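Local atomic coordinates of GDSL-like protein (PDB entry 6HFZ), a protein that removes acetyl groups from acetylated beta-mannans, acting as a two-domain esterase of the GDSL/SGNH hydrolase type in a gut bacterium. Residues N247-F253 against G277-D283; N288-R294 against F361-I367; I306-G310 against K342-V346. One frame throughout, in Å; residues are numbered along the deposited sequence.

Interaction 1. Residues N247-F253 against G277-D283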
ATOM      1  N   ASN A 247       0.784 -26.431   2.896  1.00 43.05           N
ATOM      2  CA  ASN A 247       2.091 -26.915   3.393  1.00 48.30           C
ATOM      3  C   ASN A 247       2.366 -26.500   4.849  1.00 44.53           C
ATOM      4  O   ASN A 247       3.447 -26.750   5.381  1.00 47.38           O
ATOM      5  CB  ASN A 247       3.235 -26.430   2.503  1.00 51.40           C
ATOM      6  CG  ASN A 247       3.245 -27.163   1.183  1.00 57.81           C
ATOM      7  OD1 ASN A 247       3.396 -28.384   1.156  1.00 60.82           O
ATOM      8  ND2 ASN A 247       3.031 -26.433   0.100  1.00 60.93           N
ATOM      9  N   VAL A 248       1.383 -25.893   5.501  1.00 37.91           N
ATOM     10  CA  VAL A 248       1.557 -25.365   6.830  1.00 35.50           C
ATOM     11  C   VAL A 248       1.251 -26.440   7.879  1.00 33.09           C
ATOM     12  O   VAL A 248       0.288 -27.184   7.744  1.00 37.18           O
ATOM     13  CB  VAL A 248       0.659 -24.136   7.016  1.00 33.26           C
ATOM     14  CG1 VAL A 248       0.628 -23.698   8.463  1.00 30.17           C
ATOM     15  CG2 VAL A 248       1.123 -23.017   6.085  1.00 33.45           C
ATOM     16  N   VAL A 249       2.076 -26.504   8.930  1.00 27.79           N
ATOM     17  CA  VAL A 249       1.825 -27.422  10.055  1.00 29.95           C
ATOM     18  C   VAL A 249       1.725 -26.624  11.370  1.00 29.90           C
ATOM     19  O   VAL A 249       2.651 -25.952  11.792  1.00 30.20           O
ATOM     20  CB  VAL A 249       2.918 -28.500  10.133  1.00 34.33           C
ATOM     21  CG1 VAL A 249       2.634 -29.476  11.267  1.00 38.11           C
ATOM     22  CG2 VAL A 249       3.079 -29.224   8.803  1.00 32.67           C
ATOM     23  N   CYS A 250       0.580 -26.691  12.047  1.00 29.02           N
ATOM     24  CA  CYS A 250       0.446 -25.997  13.317  1.00 32.23           C
ATOM     25  C   CYS A 250       0.819 -26.897  14.500  1.00 33.27           C
ATOM     26  O   CYS A 250       0.441 -28.053  14.498  1.00 31.67           O
ATOM     27  CB  CYS A 250      -0.977 -25.490  13.487  1.00 34.75           C
ATOM     28  SG  CYS A 250      -1.413 -24.277  12.211  1.00 36.30           S
ATOM     29  N   HIS A 251       1.447 -26.307  15.528  1.00 30.24           N
ATOM     30  CA  HIS A 251       1.765 -26.935  16.809  1.00 30.39           C
ATOM     31  C   HIS A 251       1.478 -25.933  17.921  1.00 28.31           C
ATOM     32  O   HIS A 251       2.382 -25.487  18.633  1.00 26.92           O
ATOM     33  CB  HIS A 251       3.227 -27.401  16.870  1.00 35.74           C
ATOM     34  CG  HIS A 251       3.630 -28.323  15.766  1.00 41.81           C
ATOM     35  ND1 HIS A 251       3.196 -29.641  15.703  1.00 43.32           N
ATOM     36  CD2 HIS A 251       4.440 -28.133  14.701  1.00 46.27           C
ATOM     37  CE1 HIS A 251       3.733 -30.229  14.660  1.00 43.81           C
ATOM     38  NE2 HIS A 251       4.494 -29.318  14.018  1.00 47.69           N
ATOM     39  N   GLY A 252       0.205 -25.543  18.052  1.00 26.34           N
ATOM     40  CA  GLY A 252      -0.220 -24.579  19.051  1.00 26.11           C
ATOM     41  C   GLY A 252      -0.910 -23.371  18.438  1.00 26.42           C
ATOM     42  O   GLY A 252      -1.926 -22.910  18.946  1.00 27.06           O
ATOM     43  N   PHE A 253      -0.351 -22.844  17.348  1.00 25.75           N
ATOM     44  CA  PHE A 253      -1.070 -21.805  16.535  1.00 26.33           C
ATOM     45  C   PHE A 253      -2.344 -22.441  15.966  1.00 27.28           C
ATOM     46  O   PHE A 253      -2.375 -23.619  15.686  1.00 29.16           O
ATOM     47  CB  PHE A 253      -0.166 -21.260  15.422  1.00 25.10           C
ATOM     48  CG  PHE A 253       0.641 -20.057  15.807  1.00 25.03           C
ATOM     49  CD1 PHE A 253       1.868 -20.186  16.439  1.00 23.73           C
ATOM     50  CD2 PHE A 253       0.178 -18.788  15.520  1.00 22.92           C
ATOM     51  CE1 PHE A 253       2.602 -19.068  16.795  1.00 25.04           C
ATOM     52  CE2 PHE A 253       0.929 -17.666  15.842  1.00 26.25           C
ATOM     53  CZ  PHE A 253       2.148 -17.807  16.469  1.00 25.24           C
ATOM     54  N   GLY A 277       5.557 -21.313  23.641  1.00 26.26           N
ATOM     55  CA  GLY A 277       5.892 -22.524  22.943  1.00 26.73           C
ATOM     56  C   GLY A 277       4.970 -22.896  21.797  1.00 24.44           C
ATOM     57  O   GLY A 277       5.239 -23.801  21.041  1.00 29.02           O
ATOM     58  N   ASP A 278       3.819 -22.219  21.664  1.00 29.87           N
ATOM     59  CA  ASP A 278       2.966 -22.425  20.498  1.00 26.03           C
ATOM     60  C   ASP A 278       3.772 -22.076  19.237  1.00 25.92           C
ATOM     61  O   ASP A 278       4.402 -21.047  19.197  1.00 24.51           O
ATOM     62  CB  ASP A 278       1.733 -21.516  20.569  1.00 25.14           C
ATOM     63  CG  ASP A 278       0.676 -21.939  21.586  1.00 30.11           C
ATOM     64  OD1 ASP A 278       0.790 -23.085  22.110  1.00 28.90           O
ATOM     65  OD2 ASP A 278      -0.285 -21.142  21.827  1.00 29.47           O
ATOM     66  N   SER A 279       3.688 -22.898  18.197  1.00 23.86           N
ATOM     67  CA  SER A 279       4.497 -22.700  16.990  1.00 25.30           C
ATOM     68  C   SER A 279       3.710 -23.113  15.748  1.00 22.61           C
ATOM     69  O   SER A 279       2.613 -23.744  15.808  1.00 26.81           O
ATOM     70  CB  SER A 279       5.806 -23.425  17.059  1.00 31.64           C
ATOM     71  OG  SER A 279       5.605 -24.776  17.385  1.00 38.17           O
ATOM     72  N   ILE A 280       4.296 -22.772  14.601  1.00 22.99           N
ATOM     73  CA  ILE A 280       3.776 -23.064  13.288  1.00 23.94           C
ATOM     74  C   ILE A 280       4.967 -23.128  12.327  1.00 23.77           C
ATOM     75  O   ILE A 280       5.933 -22.403  12.532  1.00 25.43           O
ATOM     76  CB  ILE A 280       2.752 -21.985  12.886  1.00 24.53           C
ATOM     77  CG1 ILE A 280       2.137 -22.268  11.509  1.00 24.50           C
ATOM     78  CG2 ILE A 280       3.396 -20.602  12.958  1.00 24.64           C
ATOM     79  CD1 ILE A 280       1.059 -21.234  11.109  1.00 25.73           C
ATOM     80  N   THR A 281       4.904 -24.028  11.357  1.00 24.13           N
ATOM     81  CA  THR A 281       5.947 -24.186  10.331  1.00 26.55           C
ATOM     82  C   THR A 281       5.284 -24.062   8.953  1.00 28.49           C
ATOM     83  O   THR A 281       4.129 -24.527   8.714  1.00 28.70           O
ATOM     84  CB  THR A 281       6.718 -25.506  10.482  1.00 29.95           C
ATOM     85  OG1 THR A 281       5.774 -26.560  10.321  1.00 38.54           O
ATOM     86  CG2 THR A 281       7.409 -25.631  11.819  1.00 29.08           C
ATOM     87  N   LEU A 282       5.989 -23.356   8.064  1.00 27.56           N
ATOM     88  CA  LEU A 282       5.575 -23.077   6.719  1.00 28.15           C
ATOM     89  C   LEU A 282       6.749 -23.336   5.787  1.00 27.61           C
ATOM     90  O   LEU A 282       7.869 -22.991   6.130  1.00 28.61           O
ATOM     91  CB  LEU A 282       5.212 -21.592   6.566  1.00 27.87           C
ATOM     92  CG  LEU A 282       4.185 -21.017   7.527  1.00 28.09           C
ATOM     93  CD1 LEU A 282       4.809 -20.390   8.748  1.00 27.46           C
ATOM     94  CD2 LEU A 282       3.296 -20.008   6.800  1.00 28.84           C
ATOM     95  N   ASP A 283       6.435 -23.828   4.587  1.00 28.04           N
ATOM     96  CA  ASP A 283       7.310 -23.848   3.440  1.00 31.73           C
ATOM     97  C   ASP A 283       7.046 -22.593   2.598  1.00 32.09           C
ATOM     98  O   ASP A 283       5.923 -22.365   2.176  1.00 31.57           O
ATOM     99  CB  ASP A 283       7.029 -25.067   2.551  1.00 37.77           C
ATOM    100  CG  ASP A 283       7.368 -26.414   3.180  1.00 45.46           C
ATOM    101  OD1 ASP A 283       8.155 -26.430   4.144  1.00 47.84           O
ATOM    102  OD2 ASP A 283       6.838 -27.438   2.689  1.00 52.95           O
TER
HETATM  103  O   HOH W   1       4.941 -26.084  20.101  1.00 43.03           O
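I280 is the centre of the apolar face. Its CD1 meets V248 CG1 at 3.6 Å and C250 SG at 4.1 Å, and its CG2 lies over the face of the F253 ring, a CH-pi contact 4.1 Å from the centroid. This face looks into a beta-sandwich: F253 and I280 touch L363, and L282 touches V366, both in the facing sheet, while 249-251 is an edge strand. It runs antiparallel (167°) to 279-283 through four backbone bonds: V249 N to T281 O is 2.9 Å, T281 N to V249 O 3.0 Å, H251 N to S279 O 2.8 Å and S279 N to H251 O 2.9 Å. Beyond H251-S279 a single bridge joins G252 to S279, and F253 N bonds weakly to S279 O (3.5 Å). At G252, phi of 122° and D278 OD1, 3.6 Å from G252 CA, leave no room for a CB; D278 OD2 is hydrogen-bonded to K275 N. A water links H251 O (3.0 Å), G277 O (2.5 Å) and S279 OG (3.1 Å).

Interaction 2. Residues N288-R294 against F361-I367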
ATOM      1  N   ASN A 288      13.281 -13.647  -0.998  1.00 22.52           N
ATOM      2  CA  ASN A 288      12.934 -12.744   0.114  1.00 20.75           C
ATOM      3  C   ASN A 288      11.842 -13.399   0.966  1.00 21.80           C
ATOM      4  O   ASN A 288      10.964 -14.041   0.416  1.00 20.97           O
ATOM      5  CB  ASN A 288      12.417 -11.371  -0.360  1.00 21.92           C
ATOM      6  CG  ASN A 288      13.312 -10.686  -1.374  1.00 23.47           C
ATOM      7  OD1 ASN A 288      14.531 -10.787  -1.281  1.00 27.20           O
ATOM      8  ND2 ASN A 288      12.724 -10.041  -2.374  1.00 24.20           N
ATOM      9  N   ILE A 289      11.905 -13.167   2.276  1.00 21.07           N
ATOM     10  CA  ILE A 289      10.880 -13.577   3.225  1.00 22.36           C
ATOM     11  C   ILE A 289      10.527 -12.392   4.110  1.00 21.46           C
ATOM     12  O   ILE A 289      11.392 -11.786   4.717  1.00 22.82           O
ATOM     13  CB  ILE A 289      11.346 -14.751   4.083  1.00 22.57           C
ATOM     14  CG1 ILE A 289      11.828 -15.935   3.233  1.00 24.89           C
ATOM     15  CG2 ILE A 289      10.252 -15.130   5.058  1.00 22.78           C
ATOM     16  CD1 ILE A 289      10.736 -16.627   2.506  1.00 28.75           C
ATOM     17  N   SER A 290       9.224 -12.168   4.282  1.00 19.45           N
ATOM     18  CA  SER A 290       8.743 -11.171   5.170  1.00 19.29           C
ATOM     19  C   SER A 290       7.572 -11.748   5.984  1.00 18.13           C
ATOM     20  O   SER A 290       6.966 -12.759   5.626  1.00 20.24           O
ATOM     21  CB  SER A 290       8.426  -9.897   4.422  1.00 21.39           C
ATOM     22  OG  SER A 290       7.166  -9.984   3.723  1.00 21.87           O
ATOM     23  N   VAL A 291       7.265 -11.108   7.100  1.00 20.00           N
ATOM     24  CA  VAL A 291       6.191 -11.624   7.961  1.00 20.14           C
ATOM     25  C   VAL A 291       5.269 -10.482   8.379  1.00 19.25           C
ATOM     26  O   VAL A 291       5.724  -9.380   8.719  1.00 18.24           O
ATOM     27  CB  VAL A 291       6.803 -12.333   9.177  1.00 20.30           C
ATOM     28  CG1 VAL A 291       7.665 -11.388  10.009  1.00 20.64           C
ATOM     29  CG2 VAL A 291       5.744 -12.947  10.077  1.00 21.45           C
ATOM     30  N   GLN A 292       3.954 -10.764   8.356  1.00 18.76           N
ATOM     31  CA  GLN A 292       2.964  -9.820   8.797  1.00 19.51           C
ATOM     32  C   GLN A 292       2.334 -10.296  10.111  1.00 18.59           C
ATOM     33  O   GLN A 292       1.983 -11.460  10.224  1.00 19.39           O
ATOM     34  CB  GLN A 292       1.844  -9.699   7.770  1.00 21.20           C
ATOM     35  CG  GLN A 292       2.196  -8.916   6.518  1.00 20.66           C
ATOM     36  CD  GLN A 292       0.918  -8.755   5.719  1.00 23.48           C
ATOM     37  OE1 GLN A 292       0.347  -9.753   5.261  1.00 24.70           O
ATOM     38  NE2 GLN A 292       0.439  -7.521   5.610  1.00 21.12           N
ATOM     39  N   TYR A 293       2.139  -9.382  11.065  1.00 19.26           N
ATOM     40  CA  TYR A 293       1.608  -9.726  12.378  1.00 20.20           C
ATOM     41  C   TYR A 293       1.041  -8.481  13.058  1.00 22.37           C
ATOM     42  O   TYR A 293       1.391  -7.359  12.682  1.00 21.42           O
ATOM     43  CB  TYR A 293       2.685 -10.344  13.297  1.00 21.56           C
ATOM     44  CG  TYR A 293       3.893  -9.458  13.580  1.00 19.72           C
ATOM     45  CD1 TYR A 293       4.912  -9.281  12.640  1.00 21.73           C
ATOM     46  CD2 TYR A 293       4.040  -8.812  14.801  1.00 21.76           C
ATOM     47  CE1 TYR A 293       6.034  -8.491  12.907  1.00 22.11           C
ATOM     48  CE2 TYR A 293       5.142  -8.000  15.071  1.00 22.05           C
ATOM     49  CZ  TYR A 293       6.139  -7.835  14.124  1.00 24.21           C
ATOM     50  OH  TYR A 293       7.257  -7.081  14.412  1.00 24.49           O
ATOM     51  N   ARG A 294       0.208  -8.697  14.087  1.00 19.13           N
ATOM     52  CA  ARG A 294      -0.392  -7.577  14.761  1.00 21.88           C
ATOM     53  C   ARG A 294       0.558  -6.994  15.813  1.00 23.99           C
ATOM     54  O   ARG A 294       1.137  -7.720  16.626  1.00 25.06           O
ATOM     55  CB  ARG A 294      -1.697  -7.982  15.452  1.00 21.29           C
ATOM     56  CG  ARG A 294      -2.347  -6.873  16.279  1.00 21.72           C
ATOM     57  CD  ARG A 294      -3.759  -7.309  16.675  1.00 24.36           C
ATOM     58  NE  ARG A 294      -3.826  -8.530  17.475  1.00 25.98           N
ATOM     59  CZ  ARG A 294      -4.848  -9.372  17.482  1.00 27.65           C
ATOM     60  NH1 ARG A 294      -5.907  -9.151  16.708  1.00 27.47           N
ATOM     61  NH2 ARG A 294      -4.794 -10.497  18.183  1.00 26.09           N
ATOM     62  N   PHE A 361      -1.352 -13.441  20.171  1.00 24.94           N
ATOM     63  CA  PHE A 361      -0.522 -13.055  19.038  1.00 22.67           C
ATOM     64  C   PHE A 361      -1.311 -13.372  17.751  1.00 21.89           C
ATOM     65  O   PHE A 361      -1.914 -14.418  17.670  1.00 23.68           O
ATOM     66  CB  PHE A 361       0.807 -13.810  19.112  1.00 22.97           C
ATOM     67  CG  PHE A 361       1.836 -13.315  18.136  1.00 22.07           C
ATOM     68  CD1 PHE A 361       1.819 -13.737  16.813  1.00 23.07           C
ATOM     69  CD2 PHE A 361       2.792 -12.387  18.535  1.00 22.77           C
ATOM     70  CE1 PHE A 361       2.767 -13.251  15.912  1.00 24.18           C
ATOM     71  CE2 PHE A 361       3.671 -11.838  17.609  1.00 24.79           C
ATOM     72  CZ  PHE A 361       3.685 -12.307  16.313  1.00 23.25           C
ATOM     73  N   TYR A 362      -1.322 -12.455  16.765  1.00 22.52           N
ATOM     74  CA  TYR A 362      -1.977 -12.715  15.453  1.00 19.74           C
ATOM     75  C   TYR A 362      -0.897 -12.725  14.358  1.00 20.47           C
ATOM     76  O   TYR A 362      -0.358 -11.682  14.007  1.00 20.70           O
ATOM     77  CB  TYR A 362      -3.087 -11.688  15.146  1.00 21.10           C
ATOM     78  CG  TYR A 362      -4.062 -12.219  14.107  1.00 19.58           C
ATOM     79  CD1 TYR A 362      -3.682 -12.375  12.790  1.00 21.32           C
ATOM     80  CD2 TYR A 362      -5.351 -12.619  14.463  1.00 21.81           C
ATOM     81  CE1 TYR A 362      -4.546 -12.936  11.853  1.00 21.13           C
ATOM     82  CE2 TYR A 362      -6.252 -13.118  13.533  1.00 18.32           C
ATOM     83  CZ  TYR A 362      -5.834 -13.308  12.232  1.00 21.78           C
ATOM     84  OH  TYR A 362      -6.698 -13.867  11.327  1.00 21.20           O
ATOM     85  N   LEU A 363      -0.651 -13.901  13.788  1.00 18.81           N
ATOM     86  CA  LEU A 363       0.223 -14.079  12.622  1.00 21.92           C
ATOM     87  C   LEU A 363      -0.647 -13.991  11.360  1.00 20.67           C
ATOM     88  O   LEU A 363      -1.497 -14.839  11.092  1.00 20.67           O
ATOM     89  CB  LEU A 363       0.937 -15.428  12.766  1.00 22.10           C
ATOM     90  CG  LEU A 363       1.879 -15.799  11.630  1.00 22.70           C
ATOM     91  CD1 LEU A 363       3.044 -14.797  11.498  1.00 21.64           C
ATOM     92  CD2 LEU A 363       2.435 -17.203  11.823  1.00 22.34           C
ATOM     93  N   VAL A 364      -0.483 -12.899  10.588  1.00 20.24           N
ATOM     94  CA  VAL A 364      -1.354 -12.651   9.466  1.00 19.55           C
ATOM     95  C   VAL A 364      -0.866 -13.440   8.237  1.00 19.82           C
ATOM     96  O   VAL A 364      -1.638 -14.095   7.537  1.00 20.35           O
ATOM     97  CB  VAL A 364      -1.466 -11.147   9.164  1.00 19.36           C
ATOM     98  CG1 VAL A 364      -2.261 -10.891   7.875  1.00 18.99           C
ATOM     99  CG2 VAL A 364      -2.019 -10.368  10.363  1.00 21.22           C
ATOM    100  N   SER A 365       0.434 -13.398   7.919  1.00 17.82           N
ATOM    101  CA  SER A 365       0.943 -14.046   6.737  1.00 19.96           C
ATOM    102  C   SER A 365       2.457 -14.191   6.838  1.00 21.41           C
ATOM    103  O   SER A 365       3.087 -13.441   7.570  1.00 18.84           O
ATOM    104  CB  SER A 365       0.628 -13.286   5.441  1.00 23.79           C
ATOM    105  OG  SER A 365       1.525 -12.163   5.241  1.00 22.06           O
ATOM    106  N   VAL A 366       3.008 -15.139   6.062  1.00 20.43           N
ATOM    107  CA  VAL A 366       4.450 -15.051   5.689  1.00 21.59           C
ATOM    108  C   VAL A 366       4.522 -14.860   4.178  1.00 19.65           C
ATOM    109  O   VAL A 366       3.827 -15.556   3.414  1.00 21.32           O
ATOM    110  CB  VAL A 366       5.235 -16.303   6.131  1.00 22.58           C
ATOM    111  CG1 VAL A 366       6.708 -16.175   5.730  1.00 21.06           C
ATOM    112  CG2 VAL A 366       5.076 -16.554   7.630  1.00 21.13           C
ATOM    113  N   ILE A 367       5.314 -13.886   3.705  1.00 17.49           N
ATOM    114  CA  ILE A 367       5.335 -13.553   2.274  1.00 19.37           C
ATOM    115  C   ILE A 367       6.662 -14.002   1.662  1.00 22.44           C
ATOM    116  O   ILE A 367       7.729 -13.630   2.120  1.00 21.64           O
ATOM    117  CB  ILE A 367       5.103 -12.052   2.010  1.00 20.15           C
ATOM    118  CG1 ILE A 367       3.759 -11.566   2.556  1.00 20.83           C
ATOM    119  CG2 ILE A 367       5.244 -11.727   0.525  1.00 21.95           C
ATOM    120  CD1 ILE A 367       3.587 -10.041   2.612  1.00 20.49           C
TER
HETATM  121  O   HOH W   2       0.459 -10.290  17.224  1.00 26.57           O
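Q292, I367 and R294 bury the most area here, 94, 83 and 69 Å². Q292 works through both backbone and side chain: its N donates to S365 O (2.9 Å), its OE1 accepts from S365 OG (2.7 Å), and its O receives V364 N at 2.9 Å and, weakly, S365 N at 3.4 Å. I367 forms a regular hydrogen-bonded pair with S290: I367 N to S290 O is 2.8 Å and S290 N to I367 O 3.0 Å. R294 N bonds to Y362 O (3.0 Å). Y362 CB lies over one face of the R294 guanidinium (NH2 to CB 3.7 Å), whose cation-pi partner is F267; NH2 bonds to P360 O and forms a salt bridge with the sulfonate of a bound HEPES, probably from the crystallisation liquor. V291 CG2 packs on L363 CD1 at 3.6 Å. Q292 pairs with S365 but Y293 with L363, a one-residue slip: with V364 and S365 both opposite Q292, this is a classic beta bulge in an antiparallel sheet of the beta-sandwich.

Interaction 3. Residues I306-G310 against K342-V346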
ATOM      1  N   ILE A 306      10.720 -15.527  14.811  1.00 21.53           N
ATOM      2  CA  ILE A 306      10.657 -16.168  13.521  1.00 21.75           C
ATOM      3  C   ILE A 306      12.089 -16.601  13.132  1.00 24.40           C
ATOM      4  O   ILE A 306      13.047 -15.844  13.322  1.00 25.16           O
ATOM      5  CB  ILE A 306      10.021 -15.229  12.464  1.00 22.59           C
ATOM      6  CG1 ILE A 306       9.890 -15.926  11.115  1.00 24.61           C
ATOM      7  CG2 ILE A 306      10.751 -13.904  12.351  1.00 21.07           C
ATOM      8  CD1 ILE A 306       8.899 -15.269  10.182  1.00 22.53           C
ATOM      9  N   ILE A 307      12.190 -17.839  12.642  1.00 24.31           N
ATOM     10  CA  ILE A 307      13.405 -18.500  12.321  1.00 28.72           C
ATOM     11  C   ILE A 307      13.297 -19.008  10.892  1.00 26.41           C
ATOM     12  O   ILE A 307      12.309 -19.637  10.522  1.00 26.15           O
ATOM     13  CB  ILE A 307      13.643 -19.669  13.287  1.00 33.91           C
ATOM     14  CG1 ILE A 307      13.752 -19.185  14.735  1.00 37.86           C
ATOM     15  CG2 ILE A 307      14.878 -20.462  12.866  1.00 36.78           C
ATOM     16  CD1 ILE A 307      13.857 -20.312  15.746  1.00 39.34           C
ATOM     17  N   VAL A 308      14.335 -18.755  10.086  1.00 24.67           N
ATOM     18  CA  VAL A 308      14.332 -19.164   8.714  1.00 23.98           C
ATOM     19  C   VAL A 308      15.441 -20.219   8.555  1.00 26.01           C
ATOM     20  O   VAL A 308      16.575 -19.946   8.967  1.00 28.22           O
ATOM     21  CB  VAL A 308      14.510 -17.964   7.766  1.00 26.58           C
ATOM     22  CG1 VAL A 308      14.616 -18.384   6.317  1.00 30.84           C
ATOM     23  CG2 VAL A 308      13.365 -16.987   7.925  1.00 28.21           C
ATOM     24  N   ASP A 309      15.077 -21.376   7.992  1.00 29.56           N
ATOM     25  CA  ASP A 309      16.002 -22.463   7.630  1.00 33.70           C
ATOM     26  C   ASP A 309      16.847 -22.893   8.847  1.00 39.08           C
ATOM     27  O   ASP A 309      18.064 -23.093   8.717  1.00 41.04           O
ATOM     28  CB  ASP A 309      16.906 -21.981   6.485  1.00 33.41           C
ATOM     29  CG  ASP A 309      16.163 -21.719   5.186  1.00 29.36           C
ATOM     30  OD1 ASP A 309      15.190 -22.476   4.924  1.00 29.71           O
ATOM     31  OD2 ASP A 309      16.567 -20.754   4.443  1.00 33.52           O
ATOM     32  N   GLY A 310      16.221 -22.933  10.026  1.00 35.38           N
ATOM     33  CA  GLY A 310      16.862 -23.334  11.282  1.00 41.39           C
ATOM     34  C   GLY A 310      17.958 -22.399  11.778  1.00 43.25           C
ATOM     35  O   GLY A 310      18.712 -22.756  12.691  1.00 48.81           O
ATOM     36  N   LYS A 342      14.899 -20.547  -3.063  1.00 32.27           N
ATOM     37  CA  LYS A 342      14.601 -21.940  -2.795  1.00 31.92           C
ATOM     38  C   LYS A 342      13.373 -22.007  -1.884  1.00 32.23           C
ATOM     39  O   LYS A 342      12.861 -20.978  -1.432  1.00 30.66           O
ATOM     40  CB  LYS A 342      15.819 -22.614  -2.151  1.00 34.48           C
ATOM     41  CG  LYS A 342      16.222 -22.094  -0.783  1.00 36.04           C
ATOM     42  CD  LYS A 342      17.212 -22.995  -0.043  1.00 39.31           C
ATOM     43  CE  LYS A 342      17.635 -22.389   1.277  1.00 44.27           C
ATOM     44  NZ  LYS A 342      18.198 -23.402   2.204  1.00 52.07           N
ATOM     45  N   VAL A 343      12.892 -23.220  -1.622  1.00 30.07           N
ATOM     46  CA  VAL A 343      11.839 -23.402  -0.641  1.00 30.48           C
ATOM     47  C   VAL A 343      12.454 -23.287   0.759  1.00 29.86           C
ATOM     48  O   VAL A 343      13.163 -24.168   1.192  1.00 33.09           O
ATOM     49  CB  VAL A 343      11.077 -24.730  -0.842  1.00 35.73           C
ATOM     50  CG1 VAL A 343      11.964 -25.954  -0.666  1.00 49.37           C
ATOM     51  CG2 VAL A 343       9.897 -24.828   0.105  1.00 39.95           C
ATOM     52  N   HIS A 344      12.200 -22.180   1.459  1.00 26.56           N
ATOM     53  CA  HIS A 344      12.696 -21.936   2.805  1.00 28.94           C
ATOM     54  C   HIS A 344      11.752 -22.564   3.836  1.00 27.97           C
ATOM     55  O   HIS A 344      10.552 -22.511   3.656  1.00 31.86           O
ATOM     56  CB  HIS A 344      12.831 -20.429   3.077  1.00 26.81           C
ATOM     57  CG  HIS A 344      13.827 -19.784   2.164  1.00 25.87           C
ATOM     58  ND1 HIS A 344      15.175 -19.793   2.458  1.00 27.14           N
ATOM     59  CD2 HIS A 344      13.696 -19.174   0.963  1.00 28.26           C
ATOM     60  CE1 HIS A 344      15.838 -19.198   1.483  1.00 27.79           C
ATOM     61  NE2 HIS A 344      14.945 -18.777   0.558  1.00 26.32           N
ATOM     62  N   LYS A 345      12.314 -23.072   4.931  1.00 26.27           N
ATOM     63  CA  LYS A 345      11.511 -23.484   6.046  1.00 29.71           C
ATOM     64  C   LYS A 345      11.403 -22.280   6.981  1.00 27.84           C
ATOM     65  O   LYS A 345      12.396 -21.603   7.282  1.00 29.84           O
ATOM     66  CB  LYS A 345      12.083 -24.731   6.727  1.00 36.94           C
ATOM     67  CG  LYS A 345      11.438 -25.056   8.064  1.00 45.81           C
ATOM     68  CD  LYS A 345      11.831 -26.415   8.631  1.00 59.29           C
ATOM     69  CE  LYS A 345      11.192 -26.713   9.975  1.00 62.33           C
ATOM     70  NZ  LYS A 345      11.634 -25.769  11.030  1.00 68.83           N
ATOM     71  N   VAL A 346      10.170 -21.993   7.400  1.00 24.65           N
ATOM     72  CA  VAL A 346       9.932 -20.893   8.268  1.00 22.06           C
ATOM     73  C   VAL A 346       9.178 -21.387   9.499  1.00 24.63           C
ATOM     74  O   VAL A 346       8.182 -22.090   9.397  1.00 26.93           O
ATOM     75  CB  VAL A 346       9.159 -19.774   7.544  1.00 20.66           C
ATOM     76  CG1 VAL A 346       8.954 -18.593   8.476  1.00 23.64           C
ATOM     77  CG2 VAL A 346       9.849 -19.367   6.257  1.00 21.29           C
TER
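This is a strand-end contact in the five-stranded antiparallel sheet of the beta-sandwich, where strand 303-308 runs out into a turn beside strand 342-352 and an aspartate carries on the pairing. The axes of the short segments cross at 149° and approach to 5.7 Å. One bridge links them, the non-hydrogen-bonded pair V308-V346, CA-CA 4.8 Å, flanked by close CA-H...O contacts: V308 CA to K345 O at 3.4 Å and V346 CA to I307 O at 3.5 Å. At D309 the backbone adopts a left-handed conformation (phi/psi 55/39) and leaves the strand, but its N still donates to K345 O (2.8 Å, 172°). Its side chain then supplies the return bond: K345 N donates to D309 OD1 at 2.9 Å. The second oxygen takes a short, nearly straight bond from H344 ND1 to D309 OD2 (2.6 Å, 167°), approaching the ring at its edge. K342 NZ adds a long salt bridge, 3.8 Å from D309 OD2. The imidazole is held at its other end too, since H344 NE2 bonds to E340 O. Away from these charges, I306 CD1 meets V346 CG1 at 3.7 Å. I306 and V308 also rest on I335 of strand 329-336, in the opposing sheet, while strands 279-286 and 316-319 border the pair within their own sheet.

Interactions 1 and 3 belong to one sheet: strands 279-286 and 342-352 are neighbours in it, and L282 O lies 2.8 Å from V346 N, a probable hydrogen bond joining the two contacts. Interaction 2 lies in the opposing sheet and is almost wholly buried, whereas the other two are partly buried. Side chains close the gap between the sheets: I280 CG2 packs on L363 CD2 at 3.7 Å, and V291 CB on I306 CD1 at 3.7 Å. The chemistry follows position. Backbone pairing dominates 247-253 with 277-283, at a sheet edge; a bulge and an internal Q292-S365 bond mark the buried pair; carboxylate bonds dominate 306-310 with 342-346, where a strand ends.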